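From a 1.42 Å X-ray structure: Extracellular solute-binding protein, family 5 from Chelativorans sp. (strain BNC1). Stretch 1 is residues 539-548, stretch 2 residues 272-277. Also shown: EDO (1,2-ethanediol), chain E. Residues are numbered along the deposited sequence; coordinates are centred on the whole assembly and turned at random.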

ATOM      1  N   ALA A 539      25.984   3.056   8.856  1.00 17.77           N
ATOM      2  CA  ALA A 539      26.368   2.051   9.831  1.00 18.35           C
ATOM      3  C   ALA A 539      25.342   0.945   9.988  1.00 18.13           C
ATOM      4  O   ALA A 539      25.676  -0.130  10.490  1.00 19.31           O
ATOM      5  CB  ALA A 539      26.593   2.705  11.201  1.00 22.52           C
ATOM      6  N   ILE A 540      24.091   1.194   9.629  1.00 17.00           N
ATOM      7  CA  ILE A 540      23.043   0.186   9.780  1.00 16.85           C
ATOM      8  C   ILE A 540      23.077  -0.775   8.598  1.00 17.65           C
ATOM      9  O   ILE A 540      22.916  -0.351   7.447  1.00 18.83           O
ATOM     10  CB  ILE A 540      21.661   0.837   9.907  1.00 16.66           C
ATOM     11  CG1 ILE A 540      21.627   1.854  11.044  1.00 17.54           C
ATOM     12  CG2 ILE A 540      20.619  -0.252  10.163  1.00 17.00           C
ATOM     13  CD1 ILE A 540      20.428   2.782  10.938  1.00 20.13           C
ATOM     14  N   LEU A 541      23.259  -2.050   8.887  1.00 16.43           N
ATOM     15  CA  LEU A 541      23.317  -3.113   7.894  1.00 17.63           C
ATOM     16  C   LEU A 541      22.000  -3.867   7.844  1.00 16.34           C
ATOM     17  O   LEU A 541      21.269  -3.946   8.828  1.00 17.33           O
ATOM     18  CB  LEU A 541      24.430  -4.100   8.245  1.00 18.88           C
ATOM     19  CG  LEU A 541      25.845  -3.515   8.356  1.00 19.67           C
ATOM     20  CD1 LEU A 541      26.831  -4.617   8.739  1.00 23.01           C
ATOM     21  CD2 LEU A 541      26.250  -2.820   7.079  1.00 23.18           C
ATOM     22  N   ASN A 542      21.712  -4.426   6.673  1.00 15.92           N
ATOM     23  CA  ASN A 542      20.525  -5.211   6.333  1.00 15.98           C
ATOM     24  C   ASN A 542      19.276  -4.367   6.303  1.00 16.27           C
ATOM     25  O   ASN A 542      18.163  -4.904   6.279  1.00 17.59           O
ATOM     26  CB  ASN A 542      20.379  -6.460   7.197  1.00 17.80           C
ATOM     27  CG  ASN A 542      21.581  -7.360   7.076  1.00 18.04           C
ATOM     28  OD1 ASN A 542      22.051  -7.613   5.975  1.00 19.46           O
ATOM     29  ND2 ASN A 542      22.102  -7.793   8.196  1.00 21.41           N
ATOM     30  N   LEU A 543      19.418  -3.058   6.275  1.00 16.29           N
ATOM     31  CA  LEU A 543      18.321  -2.118   6.111  1.00 15.40           C
ATOM     32  C   LEU A 543      18.213  -1.780   4.635  1.00 14.57           C
ATOM     33  O   LEU A 543      19.158  -1.220   4.039  1.00 15.46           O
ATOM     34  CB  LEU A 543      18.609  -0.867   6.948  1.00 15.96           C
ATOM     35  CG  LEU A 543      17.637   0.299   6.737  1.00 16.34           C
ATOM     36  CD1 LEU A 543      16.218  -0.028   7.146  1.00 17.23           C
ATOM     37  CD2 LEU A 543      18.168   1.525   7.496  1.00 18.45           C
ATOM     38  N   ARG A 544      17.060  -2.090   4.053  1.00 14.81           N
ATOM     39  CA  ARG A 544      16.904  -1.827   2.638  1.00 14.62           C
ATOM     40  C   ARG A 544      15.470  -1.457   2.348  1.00 14.55           C
ATOM     41  O   ARG A 544      14.539  -1.792   3.083  1.00 15.76           O
ATOM     42  CB  ARG A 544      17.357  -3.018   1.789  1.00 14.72           C
ATOM     43  CG  ARG A 544      16.464  -4.273   1.913  1.00 15.01           C
ATOM     44  CD  ARG A 544      16.988  -5.417   1.057  1.00 15.72           C
ATOM     45  NE  ARG A 544      18.298  -5.847   1.527  1.00 15.42           N
ATOM     46  CZ  ARG A 544      18.526  -6.786   2.423  1.00 16.13           C
ATOM     47  NH1 ARG A 544      17.536  -7.429   3.000  1.00 16.49           N
ATOM     48  NH2 ARG A 544      19.778  -7.076   2.757  1.00 18.93           N
ATOM     49  N   ASP A 545      15.298  -0.797   1.221  1.00 15.55           N
ATOM     50  CA  ASP A 545      13.958  -0.469   0.780  1.00 14.63           C
ATOM     51  C   ASP A 545      13.199  -1.749   0.457  1.00 15.74           C
ATOM     52  O   ASP A 545      13.754  -2.721  -0.048  1.00 16.59           O
ATOM     53  CB  ASP A 545      13.996   0.432  -0.448  1.00 15.13           C
ATOM     54  CG  ASP A 545      12.668   1.083  -0.760  1.00 16.35           C
ATOM     55  OD1 ASP A 545      11.773   1.122   0.112  1.00 16.73           O
ATOM     56  OD2 ASP A 545      12.543   1.557  -1.916  1.00 17.95           O
ATOM     57  N   ASN A 546      11.914  -1.733   0.750  1.00 15.44           N
ATOM     58  CA  ASN A 546      10.985  -2.811   0.412  1.00 14.87           C
ATOM     59  C   ASN A 546       9.804  -2.029  -0.114  1.00 17.42           C
ATOM     60  O   ASN A 546       8.948  -1.605   0.662  1.00 16.88           O
ATOM     61  CB  ASN A 546      10.677  -3.628   1.656  1.00 15.51           C
ATOM     62  CG  ASN A 546       9.880  -4.876   1.357  1.00 16.10           C
ATOM     63  OD1 ASN A 546       9.986  -5.436   0.271  1.00 16.38           O
ATOM     64  ND2 ASN A 546       9.087  -5.329   2.319  1.00 16.00           N
ATOM     65  N   PRO A 547       9.788  -1.711  -1.436  1.00 15.77           N
ATOM     66  CA  PRO A 547       8.958  -0.596  -1.955  1.00 16.85           C
ATOM     67  C   PRO A 547       7.513  -1.006  -2.206  1.00 17.27           C
ATOM     68  O   PRO A 547       6.961  -0.914  -3.324  1.00 18.77           O
ATOM     69  CB  PRO A 547       9.696  -0.198  -3.244  1.00 16.11           C
ATOM     70  CG  PRO A 547      10.370  -1.455  -3.680  1.00 16.69           C
ATOM     71  CD  PRO A 547      10.807  -2.152  -2.401  1.00 15.47           C
ATOM     72  N   ASN A 548       6.867  -1.428  -1.140  1.00 15.88           N
ATOM     73  CA  ASN A 548       5.526  -1.963  -1.165  1.00 14.80           C
ATOM     74  C   ASN A 548       4.891  -1.671   0.191  1.00 16.06           C
ATOM     75  O   ASN A 548       5.503  -1.058   1.064  1.00 16.06           O
ATOM     76  CB  ASN A 548       5.537  -3.443  -1.477  1.00 15.18           C
ATOM     77  CG  ASN A 548       6.432  -4.206  -0.544  1.00 16.67           C
ATOM     78  OD1 ASN A 548       6.172  -4.234   0.674  1.00 16.66           O
ATOM     79  ND2 ASN A 548       7.491  -4.802  -1.062  1.00 16.35           N
TER
HETATM   80  C1  EDO E 604       6.464  -3.404  -7.396  1.00 28.04           C
HETATM   81  O1  EDO E 604       7.844  -3.661  -7.672  1.00 34.60           O
HETATM   82  C2  EDO E 604       6.388  -2.237  -6.414  1.00 26.04           C
HETATM   83  O2  EDO E 604       7.493  -2.408  -5.515  1.00 25.92           O
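Stretch 2, residues 272-277: VDVIYP

Stretch 2 runs alongside stretch 1 in the same direction: the vectors from CA of I540 to CA of P547 and from CA of D273 to CA of Y276 differ by 3°. Both backbones are largely extended. Short strands cover I540-L541 and V274-I275, with loop or turn around them, and N542 interrupts stretch 1 with a positive phi (69/15). The main chains stay well apart, 8.5 Å between CA of I540 and CA of D273 and 9.0 Å between CA of D545 and CA of Y276. No backbone hydrogen bond joins them; side chains make most of the contact, which buries 233 Å² over both sides.

The apolar part centres on V274, whose CA-to-CB bond points toward stretch 1 and whose chi1 is t. CG2 of V274 lies 3.5 Å from CD1 of I540 and 3.7 Å from CD2 of L543, so one methyl packs against two side chains whose CA-to-CB bonds point toward stretch 2. I540 (chi1 m, chi2 t) extends far enough for its CD1 to come within 3.9 Å of CB of D273 as well. V272, I275 and P277 make no contact with stretch 1.

The polar part belongs to Y276, the residue most covered here. With chi1 t, its side chain reaches across and OH of Y276 donates a short hydrogen bond to OD1 of D545, at 2.6 Å. This acceptor lies at the ring edge, near the ring plane. The CA-to-CB bond of D545 points sideways, but chi1 t brings its carboxylate nearer; OD2 is hydrogen-bonded elsewhere in the structure. OH of Y276 also lies 4.1 Å from CA of P547.

One water extends the polar contact, donating to OH of Y276 at 2.7 Å and to O of N548 at 2.9 Å. The tyrosine hydroxyl is thus both donor and acceptor.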

ATOM      1  N   VAL A 272      17.295  10.847  14.945  1.00 19.53           N
ATOM      2  CA  VAL A 272      16.881   9.578  14.366  1.00 19.15           C
ATOM      3  C   VAL A 272      18.013   9.127  13.461  1.00 17.59           C
ATOM      4  O   VAL A 272      18.871   9.922  13.048  1.00 18.65           O
ATOM      5  CB  VAL A 272      15.568   9.685  13.569  1.00 18.80           C
ATOM      6  CG1 VAL A 272      14.438  10.222  14.434  1.00 22.69           C
ATOM      7  CG2 VAL A 272      15.752  10.540  12.321  1.00 18.39           C
ATOM      8  N   ASP A 273      18.010   7.830  13.146  1.00 17.62           N
ATOM      9  CA  ASP A 273      19.002   7.238  12.264  1.00 16.48           C
ATOM     10  C   ASP A 273      18.453   6.794  10.914  1.00 16.97           C
ATOM     11  O   ASP A 273      19.255   6.465  10.024  1.00 16.76           O
ATOM     12  CB  ASP A 273      19.629   6.019  12.948  1.00 18.21           C
ATOM     13  CG  ASP A 273      20.116   6.317  14.340  1.00 21.51           C
ATOM     14  OD1 ASP A 273      20.957   7.211  14.479  1.00 23.37           O
ATOM     15  OD2 ASP A 273      19.652   5.669  15.285  1.00 23.50           O
ATOM     16  N   VAL A 274      17.135   6.753  10.757  1.00 16.35           N
ATOM     17  CA  VAL A 274      16.476   6.284   9.541  1.00 16.69           C
ATOM     18  C   VAL A 274      15.212   7.113   9.364  1.00 16.77           C
ATOM     19  O   VAL A 274      14.457   7.312  10.326  1.00 16.88           O
ATOM     20  CB  VAL A 274      16.043   4.815   9.634  1.00 16.20           C
ATOM     21  CG1 VAL A 274      15.496   4.323   8.280  1.00 16.97           C
ATOM     22  CG2 VAL A 274      17.179   3.941  10.116  1.00 18.49           C
ATOM     23  N   ILE A 275      14.963   7.549   8.137  1.00 17.00           N
ATOM     24  CA  ILE A 275      13.702   8.184   7.767  1.00 16.10           C
ATOM     25  C   ILE A 275      13.210   7.538   6.476  1.00 16.59           C
ATOM     26  O   ILE A 275      14.007   7.050   5.665  1.00 16.89           O
ATOM     27  CB  ILE A 275      13.818   9.710   7.646  1.00 17.52           C
ATOM     28  CG1 ILE A 275      14.708  10.123   6.472  1.00 19.08           C
ATOM     29  CG2 ILE A 275      14.363  10.300   8.954  1.00 18.08           C
ATOM     30  CD1 ILE A 275      14.715  11.612   6.207  1.00 19.60           C
ATOM     31  N   TYR A 276      11.895   7.576   6.266  1.00 16.34           N
ATOM     32  CA  TYR A 276      11.254   6.974   5.078  1.00 16.62           C
ATOM     33  C   TYR A 276      10.106   7.872   4.629  1.00 17.07           C
ATOM     34  O   TYR A 276       8.940   7.463   4.600  1.00 20.83           O
ATOM     35  CB  TYR A 276      10.778   5.561   5.408  1.00 17.25           C
ATOM     36  CG  TYR A 276      10.435   4.668   4.228  1.00 17.14           C
ATOM     37  CD1 TYR A 276      11.364   4.385   3.256  1.00 16.38           C
ATOM     38  CD2 TYR A 276       9.193   4.052   4.135  1.00 15.98           C
ATOM     39  CE1 TYR A 276      11.084   3.501   2.205  1.00 15.73           C
ATOM     40  CE2 TYR A 276       8.891   3.196   3.084  1.00 16.20           C
ATOM     41  CZ  TYR A 276       9.833   2.948   2.130  1.00 16.27           C
ATOM     42  OH  TYR A 276       9.543   2.075   1.106  1.00 17.18           O
ATOM     43  N   PRO A 277      10.410   9.107   4.250  1.00 19.68           N
ATOM     44  CA  PRO A 277       9.335  10.054   3.917  1.00 21.73           C
ATOM     45  C   PRO A 277       8.643   9.686   2.619  1.00 22.34           C
ATOM     46  O   PRO A 277       9.236   9.108   1.702  1.00 21.79           O
ATOM     47  CB  PRO A 277      10.072  11.389   3.777  1.00 25.95           C
ATOM     48  CG  PRO A 277      11.460  11.005   3.360  1.00 23.40           C
ATOM     49  CD  PRO A 277      11.743   9.727   4.153  1.00 19.91           C
TER
HETATM   50  O   HOH W   1       6.926   1.421   0.793  1.00 24.30           O